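Local coordinates for protein 4-alpha-glucanotransferase (Corynebacterium glutamicum, PDB 5B68) that belongs to the amylomaltase (MalQ) family of glucanotransferases, with a TIM-barrel domain preceded by a beta-sandwich domain, at residues A[249-253]-A[254-258]; A[259-262]-A[263-266]; A[356-359]-A[360-364]; A[288-291]-A[292-296]. All coordinates share one frame; numbering follows the deposited sequence.

Contact 1 (A[249-253]-A[254-258])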
loop_
_atom_site.group_PDB
_atom_site.type_symbol
_atom_site.label_atom_id
_atom_site.label_comp_id
_atom_site.label_asym_id
_atom_site.label_seq_id
_atom_site.Cartn_x
_atom_site.Cartn_y
_atom_site.Cartn_z
ATOM N N ARG A 249 1.196 -21.236 7.450
ATOM C CA ARG A 249 0.807 -22.632 7.362
ATOM C C ARG A 249 1.530 -23.339 8.468
ATOM O O ARG A 249 2.726 -23.510 8.431
ATOM C CB ARG A 249 1.202 -23.290 6.057
ATOM C CG ARG A 249 0.883 -24.776 6.088
ATOM C CD ARG A 249 0.840 -25.440 4.734
ATOM N NE ARG A 249 -0.224 -24.955 3.876
ATOM C CZ ARG A 249 -0.493 -25.500 2.704
ATOM N NH1 ARG A 249 0.219 -26.531 2.307
ATOM N NH2 ARG A 249 -1.443 -25.022 1.935
ATOM N N VAL A 250 0.775 -23.774 9.447
ATOM C CA VAL A 250 1.418 -24.222 10.682
ATOM C C VAL A 250 2.207 -25.474 10.503
ATOM O O VAL A 250 3.256 -25.693 11.150
ATOM C CB VAL A 250 0.387 -24.326 11.856
ATOM C CG1 VAL A 250 -0.347 -23.011 12.089
ATOM C CG2 VAL A 250 -0.592 -25.492 11.656
ATOM N N GLU A 251 1.700 -26.356 9.623
ATOM C CA GLU A 251 2.395 -27.605 9.302
ATOM C C GLU A 251 3.771 -27.427 8.657
ATOM O O GLU A 251 4.596 -28.330 8.731
ATOM C CB GLU A 251 1.521 -28.567 8.447
ATOM C CG GLU A 251 0.176 -28.946 9.063
ATOM C CD GLU A 251 -0.974 -28.047 8.678
ATOM O OE1 GLU A 251 -0.753 -26.860 8.204
ATOM O OE2 GLU A 251 -2.119 -28.518 8.849
ATOM N N ASP A 252 4.046 -26.256 8.064
ATOM C CA ASP A 252 5.388 -25.992 7.508
ATOM C C ASP A 252 6.415 -25.475 8.519
ATOM O O ASP A 252 7.618 -25.357 8.202
ATOM C CB ASP A 252 5.266 -24.919 6.376
ATOM C CG ASP A 252 4.570 -25.430 5.136
ATOM O OD1 ASP A 252 4.292 -26.648 5.030
ATOM O OD2 ASP A 252 4.257 -24.606 4.263
ATOM N N ILE A 253 5.994 -25.216 9.756
ATOM C CA ILE A 253 6.949 -24.724 10.730
ATOM C C ILE A 253 7.868 -25.918 11.135
ATOM O O ILE A 253 7.349 -26.951 11.543
ATOM C CB ILE A 253 6.252 -24.123 11.963
ATOM C CG1 ILE A 253 5.243 -23.001 11.641
ATOM C CG2 ILE A 253 7.323 -23.630 12.946
ATOM C CD1 ILE A 253 4.211 -22.725 12.737
ATOM N N PRO A 254 9.196 -25.790 11.059
ATOM C CA PRO A 254 10.011 -26.962 11.397
ATOM C C PRO A 254 9.698 -27.562 12.788
ATOM O O PRO A 254 9.676 -28.782 12.918
ATOM C CB PRO A 254 11.441 -26.422 11.365
ATOM C CG PRO A 254 11.382 -25.399 10.266
ATOM C CD PRO A 254 10.042 -24.729 10.451
ATOM N N GLU A 255 9.374 -26.727 13.759
ATOM C CA GLU A 255 9.138 -27.215 15.135
ATOM C C GLU A 255 7.775 -27.921 15.277
ATOM O O GLU A 255 7.534 -28.608 16.297
ATOM C CB GLU A 255 9.268 -26.083 16.178
ATOM C CG GLU A 255 10.699 -25.586 16.448
ATOM C CD GLU A 255 11.260 -24.789 15.283
ATOM O OE1 GLU A 255 10.439 -24.105 14.613
ATOM O OE2 GLU A 255 12.473 -24.854 14.986
ATOM N N PHE A 256 6.879 -27.773 14.285
ATOM C CA PHE A 256 5.604 -28.496 14.234
ATOM C C PHE A 256 5.835 -29.999 14.434
ATOM O O PHE A 256 5.077 -30.696 15.154
ATOM C CB PHE A 256 4.918 -28.306 12.879
ATOM C CG PHE A 256 3.659 -29.116 12.709
ATOM C CD1 PHE A 256 2.466 -28.642 13.179
ATOM C CD2 PHE A 256 3.695 -30.353 12.083
ATOM C CE1 PHE A 256 1.310 -29.387 13.038
ATOM C CE2 PHE A 256 2.539 -31.103 11.940
ATOM C CZ PHE A 256 1.353 -30.619 12.426
ATOM N N ASN A 257 6.921 -30.460 13.834
ATOM C CA ASN A 257 7.244 -31.869 13.814
ATOM C C ASN A 257 7.712 -32.394 15.156
ATOM O O ASN A 257 7.833 -33.595 15.310
ATOM C CB ASN A 257 8.273 -32.130 12.724
ATOM C CG ASN A 257 7.763 -31.660 11.364
ATOM O OD1 ASN A 257 6.708 -32.111 10.940
ATOM N ND2 ASN A 257 8.431 -30.667 10.745
ATOM N N GLN A 258 7.965 -31.499 16.118
ATOM C CA GLN A 258 8.320 -31.891 17.470
ATOM C C GLN A 258 7.107 -32.074 18.331
ATOM O O GLN A 258 7.217 -32.544 19.460
ATOM C CB GLN A 258 9.282 -30.838 18.102
ATOM C CG GLN A 258 10.681 -30.805 17.480
ATOM C CD GLN A 258 11.451 -29.518 17.816
ATOM O OE1 GLN A 258 11.381 -29.027 18.947
ATOM N NE2 GLN A 258 12.211 -28.978 16.845
HETATM O O HOH W 1 7.500 -28.667 8.948
#
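Two consecutive 3-10 turns, 250-252 and 254-258, meet where Phe256 folds back over Glu251. They lie in the long connection between barrel strand 215-218 and helix 261-277. Ile253 is the joint between the turns. Its carbonyl accepts the backbone amide of Phe256, with N to Ile253 O at 2.9 Å. This is the i to i+3 bond of a 3-10 turn, and the donor stands 51° above the carbonyl plane. In Phe256, CG lies opposite the residue's own N (chi1 175°), which carries the ring back toward 249-253. One ring face rests on the backbone of Glu251 in a CH-pi contact. Glu251 CA sits 4.0 Å from the Phe256 ring centroid, 12° off the ring normal. The Glu251 side chain runs alongside the ring in the same direction, with CG 3.9 Å from Phe256 CZ. Its carboxylate continues to Trp193 and to a salt bridge with Arg275. Ile253 CG2 lies 3.6 Å from Glu255 OE1, while OE2 of that carboxylate pairs with Arg309. Ile253 also packs on helix 286-301 and on Leu362 of helix 349-376. A water links the two turns. It donates to Glu251 O at 2.9 Å and, weakly, to Ile253 O. It accepts from Asn257 ND2 at 2.8 Å.

Contact 2 (A[259-262]-A[263-266])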
loop_
_atom_site.group_PDB
_atom_site.type_symbol
_atom_site.label_atom_id
_atom_site.label_comp_id
_atom_site.label_asym_id
_atom_site.label_seq_id
_atom_site.Cartn_x
_atom_site.Cartn_y
_atom_site.Cartn_z
ATOM N N LEU A 259 5.922 -31.723 17.859
ATOM C CA LEU A 259 4.744 -31.929 18.670
ATOM C C LEU A 259 4.513 -33.436 18.754
ATOM O O LEU A 259 4.908 -34.205 17.839
ATOM C CB LEU A 259 3.513 -31.247 18.088
ATOM C CG LEU A 259 3.468 -29.694 18.056
ATOM C CD1 LEU A 259 2.165 -29.192 17.474
ATOM C CD2 LEU A 259 3.675 -29.090 19.460
ATOM N N GLU A 260 3.897 -33.850 19.861
ATOM C CA GLU A 260 3.452 -35.228 20.014
ATOM C C GLU A 260 2.358 -35.577 19.014
ATOM O O GLU A 260 1.523 -34.721 18.597
ATOM C CB GLU A 260 2.935 -35.444 21.420
ATOM C CG GLU A 260 4.027 -35.387 22.465
ATOM C CD GLU A 260 3.520 -35.916 23.778
ATOM O OE1 GLU A 260 2.327 -35.653 24.076
ATOM O OE2 GLU A 260 4.292 -36.615 24.474
ATOM N N ILE A 261 2.336 -36.866 18.673
ATOM C CA ILE A 261 1.521 -37.330 17.580
ATOM C C ILE A 261 0.045 -37.172 17.871
ATOM O O ILE A 261 -0.726 -36.945 16.972
ATOM C CB ILE A 261 1.897 -38.741 17.072
ATOM C CG1 ILE A 261 1.089 -39.089 15.781
ATOM C CG2 ILE A 261 1.639 -39.791 18.132
ATOM C CD1 ILE A 261 1.644 -40.240 14.955
ATOM N N ASP A 262 -0.358 -37.290 19.125
ATOM C CA ASP A 262 -1.789 -37.196 19.430
ATOM C C ASP A 262 -2.286 -35.745 19.249
ATOM O O ASP A 262 -3.418 -35.509 18.859
ATOM C CB ASP A 262 -2.111 -37.750 20.832
ATOM C CG ASP A 262 -1.111 -37.320 21.892
ATOM O OD1 ASP A 262 0.145 -37.384 21.688
ATOM O OD2 ASP A 262 -1.605 -36.955 22.976
ATOM N N LEU A 263 -1.409 -34.793 19.539
ATOM C CA LEU A 263 -1.685 -33.379 19.263
ATOM C C LEU A 263 -1.654 -33.134 17.745
ATOM O O LEU A 263 -2.570 -32.454 17.212
ATOM C CB LEU A 263 -0.689 -32.461 19.987
ATOM C CG LEU A 263 -0.981 -30.956 19.978
ATOM C CD1 LEU A 263 -2.420 -30.562 20.329
ATOM C CD2 LEU A 263 -0.001 -30.297 20.942
ATOM N N ARG A 264 -0.661 -33.702 17.050
ATOM C CA ARG A 264 -0.720 -33.664 15.593
ATOM C C ARG A 264 -1.980 -34.229 14.977
ATOM O O ARG A 264 -2.482 -33.655 14.010
ATOM C CB ARG A 264 0.526 -34.229 14.944
ATOM C CG ARG A 264 1.672 -33.245 15.145
ATOM C CD ARG A 264 2.938 -33.569 14.399
ATOM N NE ARG A 264 3.766 -34.427 15.228
ATOM C CZ ARG A 264 4.004 -35.718 15.014
ATOM N NH1 ARG A 264 3.499 -36.336 13.954
ATOM N NH2 ARG A 264 4.774 -36.391 15.868
ATOM N N ASP A 265 -2.539 -35.308 15.560
ATOM C CA ASP A 265 -3.821 -35.841 15.062
ATOM C C ASP A 265 -4.949 -34.887 15.353
ATOM O O ASP A 265 -5.859 -34.781 14.527
ATOM C CB ASP A 265 -4.161 -37.192 15.717
ATOM C CG ASP A 265 -3.217 -38.286 15.291
ATOM O OD1 ASP A 265 -2.625 -38.203 14.167
ATOM O OD2 ASP A 265 -3.089 -39.246 16.076
ATOM N N ASP A 266 -4.909 -34.233 16.531
ATOM C CA ASP A 266 -5.956 -33.254 16.887
ATOM C C ASP A 266 -5.918 -32.116 15.867
ATOM O O ASP A 266 -6.937 -31.724 15.336
ATOM C CB ASP A 266 -5.802 -32.700 18.312
ATOM C CG ASP A 266 -6.152 -33.723 19.408
ATOM O OD1 ASP A 266 -6.757 -34.764 19.095
ATOM O OD2 ASP A 266 -5.806 -33.479 20.588
#
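Leu259 stands just before helix 261-277 and touches the first turn of that helix. Its CD2 meets Leu263 CD2 at 4.1 Å, and the same side chain packs on Ile300 and Met303. Its carbonyl oxygen is gripped by Arg264, with NE and NH2 each 2.9 Å from Leu259 O. The guanidinium comes side-on, and the oxygen lies at its edge, close to its plane. The two donors reach the oxygen differently: NE is 50° above the carbonyl plane, and NH2 is tilted 16° from it. A bend in the arginine chain (chi3 -89°) brings the group round to this carbonyl. Glu260 is the N-cap residue. Its O accepts the backbone N of Arg264 at 2.9 Å, almost straight and in the carbonyl plane. Ile261 lies over one guanidinium face with its CA, and its CB is 3.9 Å from Arg264 NH2. Its O takes Asp265 N at 2.8 Å. Asp262 O takes Asp266 N at 3.0 Å in the same helical pattern. Leu259 O precedes the helix and is satisfied by a side chain, and the paired bonds fix the rotation of the guanidinium. The helix start would probably ease the negative charge of Asp262 most and that of Asp265 and Asp266 less. It may also offset their mutual repulsion; the nearest pair, Asp262 OD2 and Asp266 OD2, is 6.0 Å apart.

Contact 3 (A[356-359]-A[360-364])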
loop_
_atom_site.group_PDB
_atom_site.type_symbol
_atom_site.label_atom_id
_atom_site.label_comp_id
_atom_site.label_asym_id
_atom_site.label_seq_id
_atom_site.Cartn_x
_atom_site.Cartn_y
_atom_site.Cartn_z
ATOM N N TYR A 356 4.359 -12.965 20.056
ATOM C CA TYR A 356 3.990 -12.149 18.864
ATOM C C TYR A 356 5.193 -11.788 18.032
ATOM O O TYR A 356 5.104 -11.684 16.773
ATOM C CB TYR A 356 3.106 -10.978 19.250
ATOM C CG TYR A 356 1.760 -11.404 19.723
ATOM C CD1 TYR A 356 0.820 -11.872 18.811
ATOM C CD2 TYR A 356 1.405 -11.388 21.111
ATOM C CE1 TYR A 356 -0.428 -12.296 19.207
ATOM C CE2 TYR A 356 0.147 -11.794 21.517
ATOM C CZ TYR A 356 -0.779 -12.253 20.547
ATOM O OH TYR A 356 -2.060 -12.647 20.890
ATOM N N MET A 357 6.355 -11.670 18.652
ATOM C CA MET A 357 7.616 -11.500 17.898
ATOM C C MET A 357 7.909 -12.715 17.046
ATOM O O MET A 357 8.263 -12.643 15.818
ATOM C CB MET A 357 8.776 -11.161 18.838
ATOM C CG MET A 357 8.570 -9.819 19.538
ATOM S SD MET A 357 9.841 -9.580 20.858
ATOM C CE MET A 357 11.214 -9.213 19.825
ATOM N N TRP A 358 7.682 -13.881 17.644
ATOM C CA TRP A 358 7.979 -15.126 17.002
ATOM C C TRP A 358 7.061 -15.330 15.803
ATOM O O TRP A 358 7.545 -15.800 14.760
ATOM C CB TRP A 358 7.851 -16.246 18.055
ATOM C CG TRP A 358 7.984 -17.647 17.590
ATOM C CD1 TRP A 358 9.093 -18.274 17.292
ATOM C CD2 TRP A 358 6.912 -18.579 17.440
ATOM N NE1 TRP A 358 8.822 -19.600 16.960
ATOM C CE2 TRP A 358 7.468 -19.787 17.052
ATOM C CE3 TRP A 358 5.532 -18.499 17.630
ATOM C CZ2 TRP A 358 6.694 -20.938 16.791
ATOM C CZ3 TRP A 358 4.749 -19.669 17.404
ATOM C CH2 TRP A 358 5.357 -20.860 16.971
ATOM N N LEU A 359 5.769 -14.990 15.941
ATOM C CA LEU A 359 4.854 -15.037 14.758
ATOM C C LEU A 359 5.375 -14.214 13.572
ATOM O O LEU A 359 5.290 -14.661 12.449
ATOM C CB LEU A 359 3.483 -14.497 15.083
ATOM C CG LEU A 359 2.692 -15.349 16.084
ATOM C CD1 LEU A 359 1.283 -14.823 16.296
ATOM C CD2 LEU A 359 2.674 -16.808 15.669
ATOM N N GLN A 360 5.931 -13.016 13.836
ATOM C CA GLN A 360 6.556 -12.249 12.747
ATOM C C GLN A 360 7.727 -12.942 12.129
ATOM O O GLN A 360 7.914 -12.838 10.914
ATOM C CB GLN A 360 6.881 -10.822 13.226
ATOM C CG GLN A 360 5.659 -10.036 13.583
ATOM C CD GLN A 360 4.753 -9.916 12.404
ATOM O OE1 GLN A 360 5.179 -9.467 11.319
ATOM N NE2 GLN A 360 3.501 -10.273 12.582
ATOM N N TRP A 361 8.553 -13.637 12.914
ATOM C CA TRP A 361 9.707 -14.367 12.392
ATOM C C TRP A 361 9.215 -15.514 11.444
ATOM O O TRP A 361 9.768 -15.715 10.334
ATOM C CB TRP A 361 10.581 -14.939 13.565
ATOM C CG TRP A 361 11.654 -15.815 13.139
ATOM C CD1 TRP A 361 12.721 -15.525 12.313
ATOM C CD2 TRP A 361 11.838 -17.179 13.537
ATOM N NE1 TRP A 361 13.525 -16.601 12.161
ATOM C CE2 TRP A 361 13.039 -17.621 12.950
ATOM C CE3 TRP A 361 11.103 -18.057 14.355
ATOM C CZ2 TRP A 361 13.505 -18.937 13.107
ATOM C CZ3 TRP A 361 11.612 -19.326 14.567
ATOM C CH2 TRP A 361 12.757 -19.765 13.903
ATOM N N LEU A 362 8.122 -16.168 11.833
ATOM C CA LEU A 362 7.547 -17.234 11.035
ATOM C C LEU A 362 7.023 -16.631 9.727
ATOM O O LEU A 362 7.204 -17.264 8.644
ATOM C CB LEU A 362 6.375 -17.905 11.755
ATOM C CG LEU A 362 6.817 -18.661 13.060
ATOM C CD1 LEU A 362 5.537 -19.194 13.623
ATOM C CD2 LEU A 362 7.818 -19.768 12.901
ATOM N N CYS A 363 6.337 -15.503 9.833
ATOM C CA CYS A 363 5.794 -14.842 8.611
ATOM C C CYS A 363 6.986 -14.500 7.705
ATOM O O CYS A 363 6.951 -14.706 6.468
ATOM C CB CYS A 363 5.032 -13.586 8.951
ATOM S SG CYS A 363 3.449 -13.819 9.709
ATOM N N ASP A 364 8.066 -13.968 8.292
ATOM C CA ASP A 364 9.270 -13.639 7.522
ATOM C C ASP A 364 9.818 -14.841 6.769
ATOM O O ASP A 364 10.139 -14.760 5.562
ATOM C CB ASP A 364 10.365 -13.028 8.432
ATOM C CG ASP A 364 11.646 -12.670 7.667
ATOM O OD1 ASP A 364 11.702 -11.551 7.142
ATOM O OD2 ASP A 364 12.549 -13.467 7.508
HETATM O O HOH W 2 2.686 -11.019 15.181
#
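The backbone of 356-364 is regular alpha helix, part of helix 349-376, with i to i+4 bonds that include Trp361 N to Met357 O at 3.1 Å and Leu362 N to Trp358 O at 3.0 Å. This helix leads toward barrel strand 382-387 in the amylomaltase fold. Trp358 carries most of the side-chain contact. Its CG is trans to the residue's own N (chi1 174°), a torsion that swings the indole back toward Trp361 and Leu362. Leu362 CD1 presses on one face of the indole. It lies 3.7 Å from the centroid of the six-membered ring of Trp358 and 8° off the normal, a CH-pi contact. Within the helix segment it also meets Trp361. The two indoles meet obliquely, with planes at 43°, and Trp358 CD1 is 3.6 Å from Trp361 CE3. Trp358 CD1 and NE1 lie at the edge of the Trp361 ring, near its plane. Phe313 touches both tryptophans, meeting Trp358 edge-to-face. Leu359 joins the apolar group more loosely, with CD2 4.3 Å from Leu362 CD1. Both leucines also pack on Leu297 of helix 286-301. The polar ends are satisfied. Tyr356 OH bonds to Glu335, and Gln360 NE2 bonds to Ile243 O. A water donates to Tyr356 O at 3.0 Å and accepts from Gln360 NE2 at 2.8 Å.

Contact 4 (A[288-291]-A[292-296])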
loop_
_atom_site.group_PDB
_atom_site.type_symbol
_atom_site.label_atom_id
_atom_site.label_comp_id
_atom_site.label_asym_id
_atom_site.label_seq_id
_atom_site.Cartn_x
_atom_site.Cartn_y
_atom_site.Cartn_z
ATOM N N ASP A 288 -12.798 -18.197 12.627
ATOM C CA ASP A 288 -12.518 -19.540 13.230
ATOM C C ASP A 288 -11.222 -20.170 12.748
ATOM O O ASP A 288 -10.521 -20.828 13.497
ATOM C CB ASP A 288 -13.717 -20.515 13.153
ATOM C CG ASP A 288 -14.271 -20.686 11.761
ATOM O OD1 ASP A 288 -13.738 -20.140 10.779
ATOM O OD2 ASP A 288 -15.298 -21.374 11.647
ATOM N N VAL A 289 -10.868 -19.908 11.497
ATOM C CA VAL A 289 -9.532 -20.333 10.998
ATOM C C VAL A 289 -8.390 -19.691 11.826
ATOM O O VAL A 289 -7.454 -20.383 12.255
ATOM C CB VAL A 289 -9.312 -19.994 9.490
ATOM C CG1 VAL A 289 -7.900 -20.426 9.052
ATOM C CG2 VAL A 289 -10.352 -20.733 8.616
ATOM N N TYR A 290 -8.549 -18.417 12.118
ATOM C CA TYR A 290 -7.455 -17.681 12.813
ATOM C C TYR A 290 -7.317 -18.197 14.255
ATOM O O TYR A 290 -6.219 -18.527 14.717
ATOM C CB TYR A 290 -7.767 -16.188 12.802
ATOM C CG TYR A 290 -6.616 -15.253 13.133
ATOM C CD1 TYR A 290 -5.293 -15.663 13.076
ATOM C CD2 TYR A 290 -6.895 -13.949 13.523
ATOM C CE1 TYR A 290 -4.248 -14.747 13.371
ATOM C CE2 TYR A 290 -5.867 -13.035 13.775
ATOM C CZ TYR A 290 -4.554 -13.454 13.717
ATOM O OH TYR A 290 -3.566 -12.508 13.985
ATOM N N ALA A 291 -8.463 -18.276 14.907
ATOM C CA ALA A 291 -8.507 -18.793 16.281
ATOM C C ALA A 291 -7.877 -20.165 16.363
ATOM O O ALA A 291 -7.103 -20.435 17.253
ATOM C CB ALA A 291 -9.938 -18.797 16.824
ATOM N N ALA A 292 -8.174 -21.033 15.402
ATOM C CA ALA A 292 -7.590 -22.361 15.399
ATOM C C ALA A 292 -6.077 -22.394 15.125
ATOM O O ALA A 292 -5.303 -23.088 15.794
ATOM C CB ALA A 292 -8.350 -23.231 14.400
ATOM N N LYS A 293 -5.617 -21.594 14.140
ATOM C CA LYS A 293 -4.186 -21.480 13.950
ATOM C C LYS A 293 -3.464 -20.950 15.214
ATOM O O LYS A 293 -2.415 -21.421 15.553
ATOM C CB LYS A 293 -3.879 -20.587 12.742
ATOM C CG LYS A 293 -4.215 -21.275 11.394
ATOM C CD LYS A 293 -3.674 -20.491 10.201
ATOM C CE LYS A 293 -4.085 -21.161 8.846
ATOM N NZ LYS A 293 -3.315 -20.568 7.726
ATOM N N LEU A 294 -4.043 -19.935 15.832
ATOM C CA LEU A 294 -3.387 -19.288 16.995
ATOM C C LEU A 294 -3.217 -20.322 18.120
ATOM O O LEU A 294 -2.170 -20.417 18.771
ATOM C CB LEU A 294 -4.162 -18.076 17.454
ATOM C CG LEU A 294 -4.018 -16.857 16.540
ATOM C CD1 LEU A 294 -5.137 -15.845 16.659
ATOM C CD2 LEU A 294 -2.632 -16.263 16.757
ATOM N N GLN A 295 -4.232 -21.156 18.289
ATOM C CA GLN A 295 -4.161 -22.214 19.269
ATOM C C GLN A 295 -3.035 -23.201 18.988
ATOM O O GLN A 295 -2.302 -23.601 19.883
ATOM C CB GLN A 295 -5.490 -22.944 19.351
ATOM C CG GLN A 295 -5.439 -24.104 20.318
ATOM C CD GLN A 295 -6.810 -24.701 20.502
ATOM O OE1 GLN A 295 -7.279 -24.857 21.633
ATOM N NE2 GLN A 295 -7.493 -24.982 19.385
ATOM N N VAL A 296 -2.872 -23.605 17.733
ATOM C CA VAL A 296 -1.782 -24.459 17.398
ATOM C C VAL A 296 -0.435 -23.752 17.561
ATOM O O VAL A 296 0.547 -24.370 18.023
ATOM C CB VAL A 296 -1.899 -24.946 15.909
ATOM C CG1 VAL A 296 -0.677 -25.726 15.493
ATOM C CG2 VAL A 296 -3.209 -25.726 15.754
#
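Leu294 sits one helical turn after Tyr290 and covers one face of its ring. The leucine CB lies 3.5 Å from Tyr290 O. CG is closer still to that oxygen, at 3.3 Å, and it is also 3.8 Å from Tyr290 CE1. With CG beside its own backbone N (chi1 -75°), the branch is directed back over the tyrosine. CD1 then drops onto the ring face, 3.6 Å from the Tyr290 centroid and 13° off the normal. This is a CH-pi contact over the ring centre. CD2, the other branch tip, stands above the plane but outside the ring outline, 4.0 Å from Tyr290 CE1. The backbones of the pair are bonded too, Leu294 N to Tyr290 O at 2.8 Å. The tyrosine hydroxyl bonds to Glu225 O. A second i to i+4 pair runs beside the first. Val289 CG1 supports the extended chain of Lys293, touching CE at 3.9 Å, and Lys293 NZ continues to Ile246 O and Ile248 O. Ala292 packs against Met270 and Phe274 of helix 261-277. Pairs at i and i+4 are characteristic of side chains one turn apart on an alpha helix, here 286-301, in the helical region between two TIM-barrel strands.

Overall arrangement
All four contacts are local and lie in the chain between barrel strands 215-218 and 382-387. They follow one another in the order 1, 2, 4, 3, and none nests in or crosses another. Contact 1 turns the connecting loop, and contact 2 starts helix 261-277 directly after it. Phe256 packs on Arg264 where they join. Contact 4 lies on the next helix, 286-301, and meets contact 1 through Val250 and Val296. Contact 3 lies on helix 349-376. It reaches contact 1 through Leu362 and Ile253, and contact 4 through Leu359 and Leu294. Contacts 2 and 3 do not touch, with centres about 22 Å apart. The loop and three helices thus pack as one helical region beside the barrel.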